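PDB 5C5T: prolyl 4-hydroxylase from Paramecium bursaria Chlorella virus 1, which probably hydroxylates prolyl residues of collagen-like sequences as a 2-oxoglutarate- and iron-dependent dioxygenase. Local coordinates for residues E49-L62 with Q87-I101. Residues are numbered along the deposited sequence; the frame is centred on the assembly and turned at random.
Sequences ECDVLINAAIKKGL and QTWFMPGEHEVIDKI
Leu53 and Phe90 lie at the middle of a helix-to-helix and helix-to-strand packing on the outside of the double-stranded beta-helix fold shared by 2-oxoglutarate oxygenases. Helix 49-59 crosses helix 96-101 at -123° and runs on past edge strand 87-89, which pairs with strand 120-129. The contact illustrates how an apolar seam can be closed by charges at its ends. Within the seam, Leu53 divides its methyls: CD1 meets Phe90 CZ at 3.7 Å and also Ile98 CD1, while CD2 reaches Ile101 CD1. Ala56 CB and the backbone N of Ala57 meet the edge of the Phe90 ring. His95 caps helix 96-101 by accepting from Val97 N through ND1, nearly in the ring plane, which fixes the imidazole's rotation; Val52 CG1 then abuts its edge at CE1. At one end, Glu49 offers the syn lone pair of OE2 to Lys100 NZ, 2.6 Å away, while its OE1 accepts from Ser46 N. At the other, the Lys60 chain, bent at its last two torsions (chi3 64°), folds over Phe90 with CE 3.7 Å from the ring centroid, adding CH-pi and cation-pi contact. Lys60 NZ forms a salt bridge to Glu94 OE2 at 2.9 Å. Glu94 is itself steadied by Met91 N, which donates to OE1 across a type II turn. Lys60 NZ finally donates to Trp89 O at 2.8 Å, tilted 29° from the carbonyl plane.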
ATOM      1  N   GLU A  49       1.902  17.349  -4.168  1.00 16.95           N
ATOM      2  CA  GLU A  49       1.443  16.662  -2.942  1.00 14.85           C
ATOM      3  C   GLU A  49       2.384  15.517  -2.556  1.00 13.14           C
ATOM      4  O   GLU A  49       2.724  15.377  -1.369  1.00 13.28           O
ATOM      5  CB  GLU A  49       0.017  16.123  -3.108  1.00 14.69           C
ATOM      6  CG  GLU A  49      -1.062  17.203  -3.065  1.00 15.93           C
ATOM      7  CD  GLU A  49      -2.408  16.728  -3.539  1.00 23.20           C
ATOM      8  OE1 GLU A  49      -2.507  15.648  -4.178  1.00 20.14           O
ATOM      9  OE2 GLU A  49      -3.394  17.450  -3.272  1.00 30.12           O
ATOM     10  N   CYS A  50       2.825  14.691  -3.526  1.00 10.75           N
ATOM     11  CA  CYS A  50       3.835  13.683  -3.226  1.00  9.90           C
ATOM     12  C   CYS A  50       5.123  14.275  -2.653  1.00 11.77           C
ATOM     13  O   CYS A  50       5.685  13.758  -1.681  1.00 14.30           O
ATOM     14  CB  CYS A  50       4.125  12.845  -4.473  1.00  9.85           C
ATOM     15  SG  CYS A  50       2.753  11.856  -5.127  1.00 13.04           S
ATOM     16  N   ASP A  51       5.579  15.389  -3.220  1.00 13.18           N
ATOM     17  CA  ASP A  51       6.831  15.970  -2.765  1.00 11.69           C
ATOM     18  C   ASP A  51       6.691  16.542  -1.356  1.00 11.37           C
ATOM     19  O   ASP A  51       7.614  16.408  -0.554  1.00 13.95           O
ATOM     20  CB  ASP A  51       7.299  17.071  -3.719  1.00 11.21           C
ATOM     21  CG  ASP A  51       7.778  16.531  -5.069  1.00 22.61           C
ATOM     22  OD1 ASP A  51       8.139  15.328  -5.220  1.00 25.79           O
ATOM     23  OD2 ASP A  51       7.816  17.367  -5.990  1.00 27.35           O
ATOM     24  N   VAL A  52       5.551  17.147  -1.058  1.00 15.67           N
ATOM     25  CA  VAL A  52       5.313  17.706   0.261  1.00 16.80           C
ATOM     26  C   VAL A  52       5.358  16.550   1.286  1.00 13.84           C
ATOM     27  O   VAL A  52       5.936  16.673   2.362  1.00 15.65           O
ATOM     28  CB  VAL A  52       3.978  18.472   0.279  1.00 23.74           C
ATOM     29  CG1 VAL A  52       3.529  18.799   1.684  1.00 27.04           C
ATOM     30  CG2 VAL A  52       4.118  19.754  -0.565  1.00 29.63           C
ATOM     31  N   LEU A  53       4.794  15.408   0.916  1.00 13.80           N
ATOM     32  CA  LEU A  53       4.754  14.289   1.853  1.00 13.71           C
ATOM     33  C   LEU A  53       6.131  13.697   2.021  1.00 13.74           C
ATOM     34  O   LEU A  53       6.545  13.409   3.148  1.00 12.92           O
ATOM     35  CB  LEU A  53       3.738  13.210   1.418  1.00 12.76           C
ATOM     36  CG  LEU A  53       3.550  12.009   2.376  1.00 11.14           C
ATOM     37  CD1 LEU A  53       3.323  12.467   3.814  1.00 13.77           C
ATOM     38  CD2 LEU A  53       2.419  11.074   1.918  1.00 13.65           C
ATOM     39  N   ILE A  54       6.892  13.516   0.933  1.00 12.13           N
ATOM     40  CA  ILE A  54       8.254  13.060   1.077  1.00 10.95           C
ATOM     41  C   ILE A  54       9.053  13.945   2.014  1.00 13.66           C
ATOM     42  O   ILE A  54       9.780  13.457   2.866  1.00 12.47           O
ATOM     43  CB  ILE A  54       8.943  13.013  -0.297  1.00 13.25           C
ATOM     44  CG1 ILE A  54       8.297  11.942  -1.188  1.00 14.23           C
ATOM     45  CG2 ILE A  54      10.424  12.758  -0.179  1.00 10.45           C
ATOM     46  CD1 ILE A  54       8.607  12.077  -2.676  1.00 14.37           C
ATOM     47  N   ASN A  55       8.982  15.263   1.817  1.00 12.97           N
ATOM     48  CA  ASN A  55       9.744  16.172   2.676  1.00 13.80           C
ATOM     49  C   ASN A  55       9.331  16.072   4.145  1.00 12.69           C
ATOM     50  O   ASN A  55      10.201  16.105   4.991  1.00 14.67           O
ATOM     51  CB  ASN A  55       9.634  17.612   2.127  1.00 14.25           C
ATOM     52  CG  ASN A  55      10.375  17.753   0.811  1.00 15.32           C
ATOM     53  OD1 ASN A  55      11.398  17.098   0.591  1.00 18.48           O
ATOM     54  ND2 ASN A  55       9.818  18.540  -0.102  1.00 16.44           N
ATOM     55  N   ALA A  56       8.036  15.873   4.436  1.00 10.64           N
ATOM     56  CA  ALA A  56       7.546  15.728   5.802  1.00 12.02           C
ATOM     57  C   ALA A  56       8.108  14.435   6.378  1.00 13.85           C
ATOM     58  O   ALA A  56       8.532  14.424   7.533  1.00 15.89           O
ATOM     59  CB  ALA A  56       6.007  15.746   5.856  1.00 14.04           C
ATOM     60  N   ALA A  57       8.154  13.367   5.582  1.00 11.59           N
ATOM     61  CA  ALA A  57       8.714  12.097   6.057  1.00 12.66           C
ATOM     62  C   ALA A  57      10.267  12.189   6.324  1.00 11.93           C
ATOM     63  O   ALA A  57      10.769  11.665   7.304  1.00 12.15           O
ATOM     64  CB  ALA A  57       8.381  10.969   5.045  1.00 10.52           C
ATOM     65  N   ILE A  58      10.997  12.887   5.459  1.00 12.04           N
ATOM     66  CA  ILE A  58      12.435  13.104   5.659  1.00 13.23           C
ATOM     67  C   ILE A  58      12.639  13.863   6.969  1.00 12.67           C
ATOM     68  O   ILE A  58      13.532  13.510   7.751  1.00 14.39           O
ATOM     69  CB  ILE A  58      13.028  13.834   4.452  1.00 14.37           C
ATOM     70  CG1 ILE A  58      13.092  12.886   3.240  1.00 17.17           C
ATOM     71  CG2 ILE A  58      14.445  14.371   4.745  1.00 15.84           C
ATOM     72  CD1 ILE A  58      13.399  13.614   1.927  1.00 20.48           C
ATOM     73  N   LYS A  59      11.813  14.878   7.227  1.00 15.73           N
ATOM     74  CA  LYS A  59      11.937  15.643   8.486  1.00 16.28           C
ATOM     75  C   LYS A  59      11.692  14.778   9.737  1.00 16.86           C
ATOM     76  O   LYS A  59      12.190  15.123  10.816  1.00 21.47           O
ATOM     77  CB  LYS A  59      11.003  16.862   8.465  1.00 17.55           C
ATOM     78  CG  LYS A  59      11.527  17.982   7.536  1.00 22.39           C
ATOM     79  CD  LYS A  59      10.949  19.353   7.910  1.00 38.79           C
ATOM     80  CE  LYS A  59      11.459  20.468   6.996  1.00 44.16           C
ATOM     81  NZ  LYS A  59      10.531  20.691   5.847  1.00 44.79           N
ATOM     82  N   LYS A  60      10.983  13.658   9.580  1.00 13.90           N
ATOM     83  CA  LYS A  60      10.746  12.697  10.663  1.00 15.42           C
ATOM     84  C   LYS A  60      11.812  11.610  10.766  1.00 12.63           C
ATOM     85  O   LYS A  60      11.699  10.706  11.614  1.00 14.08           O
ATOM     86  CB  LYS A  60       9.365  12.053  10.491  1.00 16.59           C
ATOM     87  CG  LYS A  60       8.248  13.015  10.746  1.00 15.62           C
ATOM     88  CD  LYS A  60       6.955  12.587  10.031  1.00 16.84           C
ATOM     89  CE  LYS A  60       6.349  11.262  10.486  1.00 15.38           C
ATOM     90  NZ  LYS A  60       5.785  11.315  11.844  1.00 15.69           N
ATOM     91  N   GLY A  61      12.820  11.659   9.897  1.00 15.32           N
ATOM     92  CA  GLY A  61      13.962  10.782   9.990  1.00 17.86           C
ATOM     93  C   GLY A  61      14.004   9.664   8.967  1.00 18.47           C
ATOM     94  O   GLY A  61      14.802   8.721   9.132  1.00 30.00           O
ATOM     95  N   LEU A  62      13.190   9.757   7.918  1.00 16.51           N
ATOM     96  CA  LEU A  62      13.056   8.615   6.976  1.00 20.27           C
ATOM     97  C   LEU A  62      14.402   8.111   6.485  1.00 30.58           C
ATOM     98  O   LEU A  62      14.581   6.903   6.344  1.00 32.30           O
ATOM     99  CB  LEU A  62      12.176   8.971   5.770  1.00 14.63           C
ATOM    100  CG  LEU A  62      11.987   7.922   4.679  1.00 15.26           C
ATOM    101  CD1 LEU A  62      11.258   6.725   5.255  1.00 21.20           C
ATOM    102  CD2 LEU A  62      11.225   8.500   3.471  1.00 20.46           C
ATOM    103  N   GLN A  87      11.346   3.098   7.296  1.00 17.14           N
ATOM    104  CA  GLN A  87       9.945   3.495   7.459  1.00 14.11           C
ATOM    105  C   GLN A  87       9.702   4.584   8.500  1.00 13.62           C
ATOM    106  O   GLN A  87      10.426   4.708   9.484  1.00 15.33           O
ATOM    107  CB  GLN A  87       9.086   2.299   7.846  1.00 15.02           C
ATOM    108  CG  GLN A  87       9.198   1.109   6.904  1.00 14.68           C
ATOM    109  CD  GLN A  87      10.016   0.024   7.531  1.00 32.69           C
ATOM    110  OE1 GLN A  87       9.781  -0.342   8.682  1.00 38.99           O
ATOM    111  NE2 GLN A  87      11.002  -0.478   6.802  1.00 29.49           N
ATOM    112  N   THR A  88       8.642   5.358   8.304  1.00 11.54           N
ATOM    113  CA  THR A  88       8.126   6.189   9.373  1.00 12.92           C
ATOM    114  C   THR A  88       6.599   6.192   9.369  1.00 11.99           C
ATOM    115  O   THR A  88       5.972   5.779   8.378  1.00 15.28           O
ATOM    116  CB  THR A  88       8.697   7.625   9.282  1.00 13.82           C
ATOM    117  OG1 THR A  88       8.346   8.358  10.451  1.00 16.86           O
ATOM    118  CG2 THR A  88       8.222   8.377   8.013  1.00 17.26           C
ATOM    119  N   TRP A  89       6.017   6.553  10.507  1.00 12.93           N
ATOM    120  CA  TRP A  89       4.555   6.598  10.689  1.00 14.70           C
ATOM    121  C   TRP A  89       4.010   7.989  10.965  1.00 14.69           C
ATOM    122  O   TRP A  89       4.623   8.750  11.686  1.00 14.83           O
ATOM    123  CB  TRP A  89       4.110   5.718  11.853  1.00 14.13           C
ATOM    124  CG  TRP A  89       4.446   4.267  11.705  1.00 17.92           C
ATOM    125  CD1 TRP A  89       5.561   3.641  12.177  1.00 22.05           C
ATOM    126  CD2 TRP A  89       3.617   3.230  11.111  1.00 16.38           C
ATOM    127  NE1 TRP A  89       5.491   2.284  11.908  1.00 28.60           N
ATOM    128  CE2 TRP A  89       4.322   2.015  11.237  1.00 27.65           C
ATOM    129  CE3 TRP A  89       2.369   3.214  10.499  1.00 14.08           C
ATOM    130  CZ2 TRP A  89       3.818   0.805  10.743  1.00 23.27           C
ATOM    131  CZ3 TRP A  89       1.861   1.999  10.007  1.00 15.95           C
ATOM    132  CH2 TRP A  89       2.572   0.823  10.156  1.00 20.82           C
ATOM    133  N   PHE A  90       2.810   8.262  10.453  1.00 11.64           N
ATOM    134  CA  PHE A  90       2.127   9.539  10.660  1.00 11.86           C
ATOM    135  C   PHE A  90       0.921   9.345  11.560  1.00 15.63           C
ATOM    136  O   PHE A  90       0.152   8.367  11.404  1.00 13.18           O
ATOM    137  CB  PHE A  90       1.678  10.129   9.322  1.00 12.87           C
ATOM    138  CG  PHE A  90       2.794  10.713   8.508  1.00 11.90           C
ATOM    139  CD1 PHE A  90       3.600   9.899   7.771  1.00 10.68           C
ATOM    140  CD2 PHE A  90       3.062  12.069   8.503  1.00 11.90           C
ATOM    141  CE1 PHE A  90       4.660  10.386   7.058  1.00 10.59           C
ATOM    142  CE2 PHE A  90       4.124  12.589   7.732  1.00 13.32           C
ATOM    143  CZ  PHE A  90       4.927  11.726   7.008  1.00 13.03           C
ATOM    144  N   MET A  91       0.792  10.236  12.547  1.00 13.05           N
ATOM    145  CA  MET A  91      -0.391  10.301  13.380  1.00 15.06           C
ATOM    146  C   MET A  91      -1.583  10.800  12.579  1.00 14.78           C
ATOM    147  O   MET A  91      -1.402  11.497  11.574  1.00 16.71           O
ATOM    148  CB  MET A  91      -0.167  11.202  14.580  1.00 16.10           C
ATOM    149  CG  MET A  91       1.002  10.759  15.476  1.00 20.40           C
ATOM    150  SD  MET A  91       0.726   9.167  16.260  1.00 21.18           S
ATOM    151  CE  MET A  91       1.756   8.074  15.342  1.00 18.80           C
ATOM    152  N   PRO A  92      -2.794  10.413  13.009  1.00 15.51           N
ATOM    153  CA  PRO A  92      -4.021  10.952  12.415  1.00 22.47           C
ATOM    154  C   PRO A  92      -3.960  12.476  12.446  1.00 20.79           C
ATOM    155  O   PRO A  92      -3.559  13.053  13.470  1.00 18.25           O
ATOM    156  CB  PRO A  92      -5.122  10.405  13.313  1.00 22.02           C
ATOM    157  CG  PRO A  92      -4.542   9.159  13.935  1.00 21.98           C
ATOM    158  CD  PRO A  92      -3.074   9.451  14.088  1.00 16.93           C
ATOM    159  N   GLY A  93      -4.261  13.133  11.328  1.00 22.76           N
ATOM    160  CA  GLY A  93      -4.275  14.588  11.300  1.00 27.20           C
ATOM    161  C   GLY A  93      -2.931  15.306  11.347  1.00 21.06           C
ATOM    162  O   GLY A  93      -2.878  16.528  11.402  1.00 19.94           O
ATOM    163  N   GLU A  94      -1.825  14.553  11.257  1.00 22.36           N
ATOM    164  CA  GLU A  94      -0.498  15.138  11.360  1.00 18.06           C
ATOM    165  C   GLU A  94      -0.202  16.045  10.165  1.00 17.02           C
ATOM    166  O   GLU A  94       0.460  17.081  10.301  1.00 18.88           O
ATOM    167  CB  GLU A  94       0.579  14.029  11.467  1.00 12.98           C
ATOM    168  CG  GLU A  94       1.966  14.558  11.652  1.00 12.90           C
ATOM    169  CD  GLU A  94       3.002  13.508  11.936  1.00 14.59           C
ATOM    170  OE1 GLU A  94       2.623  12.410  12.396  1.00 16.64           O
ATOM    171  OE2 GLU A  94       4.218  13.798  11.744  1.00 15.28           O
ATOM    172  N   HIS A  95      -0.680  15.618   8.997  1.00 16.91           N
ATOM    173  CA  HIS A  95      -0.348  16.268   7.733  1.00 19.64           C
ATOM    174  C   HIS A  95      -1.521  16.287   6.744  1.00 17.66           C
ATOM    175  O   HIS A  95      -2.261  15.328   6.617  1.00 20.10           O
ATOM    176  CB  HIS A  95       0.850  15.581   7.116  1.00 26.71           C
ATOM    177  CG  HIS A  95       1.557  16.447   6.139  1.00 26.94           C
ATOM    178  ND1 HIS A  95       1.031  16.743   4.900  1.00 28.52           N
ATOM    179  CD2 HIS A  95       2.703  17.156   6.245  1.00 28.75           C
ATOM    180  CE1 HIS A  95       1.838  17.575   4.270  1.00 31.71           C
ATOM    181  NE2 HIS A  95       2.866  17.836   5.061  1.00 33.65           N
ATOM    182  N   GLU A  96      -1.717  17.427   6.085  1.00 21.43           N
ATOM    183  CA  GLU A  96      -2.829  17.570   5.179  1.00 16.86           C
ATOM    184  C   GLU A  96      -2.806  16.569   4.014  1.00 14.11           C
ATOM    185  O   GLU A  96      -3.875  16.146   3.571  1.00 17.99           O
ATOM    186  CB  GLU A  96      -2.896  19.019   4.629  1.00 22.93           C
ATOM    187  CG  GLU A  96      -1.679  19.451   3.832  1.00 27.60           C
ATOM    188  CD  GLU A  96      -1.838  19.269   2.323  1.00 33.74           C
ATOM    189  OE1 GLU A  96      -2.930  18.853   1.881  1.00 40.65           O
ATOM    190  OE2 GLU A  96      -0.863  19.540   1.583  1.00 41.83           O
ATOM    191  N   VAL A  97      -1.640  16.125   3.557  1.00 14.26           N
ATOM    192  CA  VAL A  97      -1.609  15.153   2.438  1.00 15.31           C
ATOM    193  C   VAL A  97      -2.059  13.772   2.951  1.00 15.64           C
ATOM    194  O   VAL A  97      -2.643  13.014   2.203  1.00 16.84           O
ATOM    195  CB  VAL A  97      -0.238  15.069   1.728  1.00 15.48           C
ATOM    196  CG1 VAL A  97      -0.230  13.981   0.631  1.00 15.45           C
ATOM    197  CG2 VAL A  97       0.135  16.401   1.088  1.00 17.72           C
ATOM    198  N   ILE A  98      -1.769  13.446   4.211  1.00 17.45           N
ATOM    199  CA  ILE A  98      -2.341  12.221   4.805  1.00 19.63           C
ATOM    200  C   ILE A  98      -3.846  12.281   4.893  1.00 18.82           C
ATOM    201  O   ILE A  98      -4.555  11.303   4.558  1.00 18.51           O
ATOM    202  CB  ILE A  98      -1.784  11.973   6.192  1.00 25.66           C
ATOM    203  CG1 ILE A  98      -0.244  11.873   6.147  1.00 28.28           C
ATOM    204  CG2 ILE A  98      -2.449  10.702   6.808  1.00 31.28           C
ATOM    205  CD1 ILE A  98       0.307  10.630   5.610  1.00 26.31           C
ATOM    206  N   ASP A  99      -4.352  13.415   5.377  1.00 20.51           N
ATOM    207  CA  ASP A  99      -5.771  13.673   5.374  1.00 21.84           C
ATOM    208  C   ASP A  99      -6.372  13.414   4.003  1.00 17.59           C
ATOM    209  O   ASP A  99      -7.432  12.833   3.897  1.00 21.50           O
ATOM    210  CB  ASP A  99      -6.074  15.113   5.789  1.00 19.11           C
ATOM    211  CG  ASP A  99      -5.773  15.388   7.247  1.00 27.27           C
ATOM    212  OD1 ASP A  99      -5.892  14.465   8.086  1.00 26.60           O
ATOM    213  OD2 ASP A  99      -5.465  16.559   7.554  1.00 31.35           O
ATOM    214  N   LYS A 100      -5.722  13.882   2.938  1.00 16.62           N
ATOM    215  CA  LYS A 100      -6.265  13.670   1.597  1.00 17.04           C
ATOM    216  C   LYS A 100      -6.247  12.211   1.133  1.00 14.52           C
ATOM    217  O   LYS A 100      -7.200  11.723   0.563  1.00 17.28           O
ATOM    218  CB  LYS A 100      -5.500  14.536   0.591  1.00 22.01           C
ATOM    219  CG  LYS A 100      -5.972  14.357  -0.846  1.00 28.74           C
ATOM    220  CD  LYS A 100      -5.307  15.366  -1.777  1.00 30.63           C
ATOM    221  CE  LYS A 100      -5.888  15.285  -3.186  1.00 30.65           C
ATOM    222  NZ  LYS A 100      -5.760  16.608  -3.907  1.00 39.14           N
ATOM    223  N   ILE A 101      -5.150  11.518   1.397  1.00 16.58           N
ATOM    224  CA  ILE A 101      -5.110  10.062   1.155  1.00 13.30           C
ATOM    225  C   ILE A 101      -6.319   9.405   1.781  1.00 14.74           C
ATOM    226  O   ILE A 101      -7.022   8.636   1.125  1.00 15.93           O
ATOM    227  CB  ILE A 101      -3.820   9.448   1.676  1.00 13.43           C
ATOM    228  CG1 ILE A 101      -2.608   9.947   0.835  1.00 14.77           C
ATOM    229  CG2 ILE A 101      -3.883   7.890   1.616  1.00 15.45           C
ATOM    230  CD1 ILE A 101      -1.231   9.562   1.375  1.00 17.24           C
TER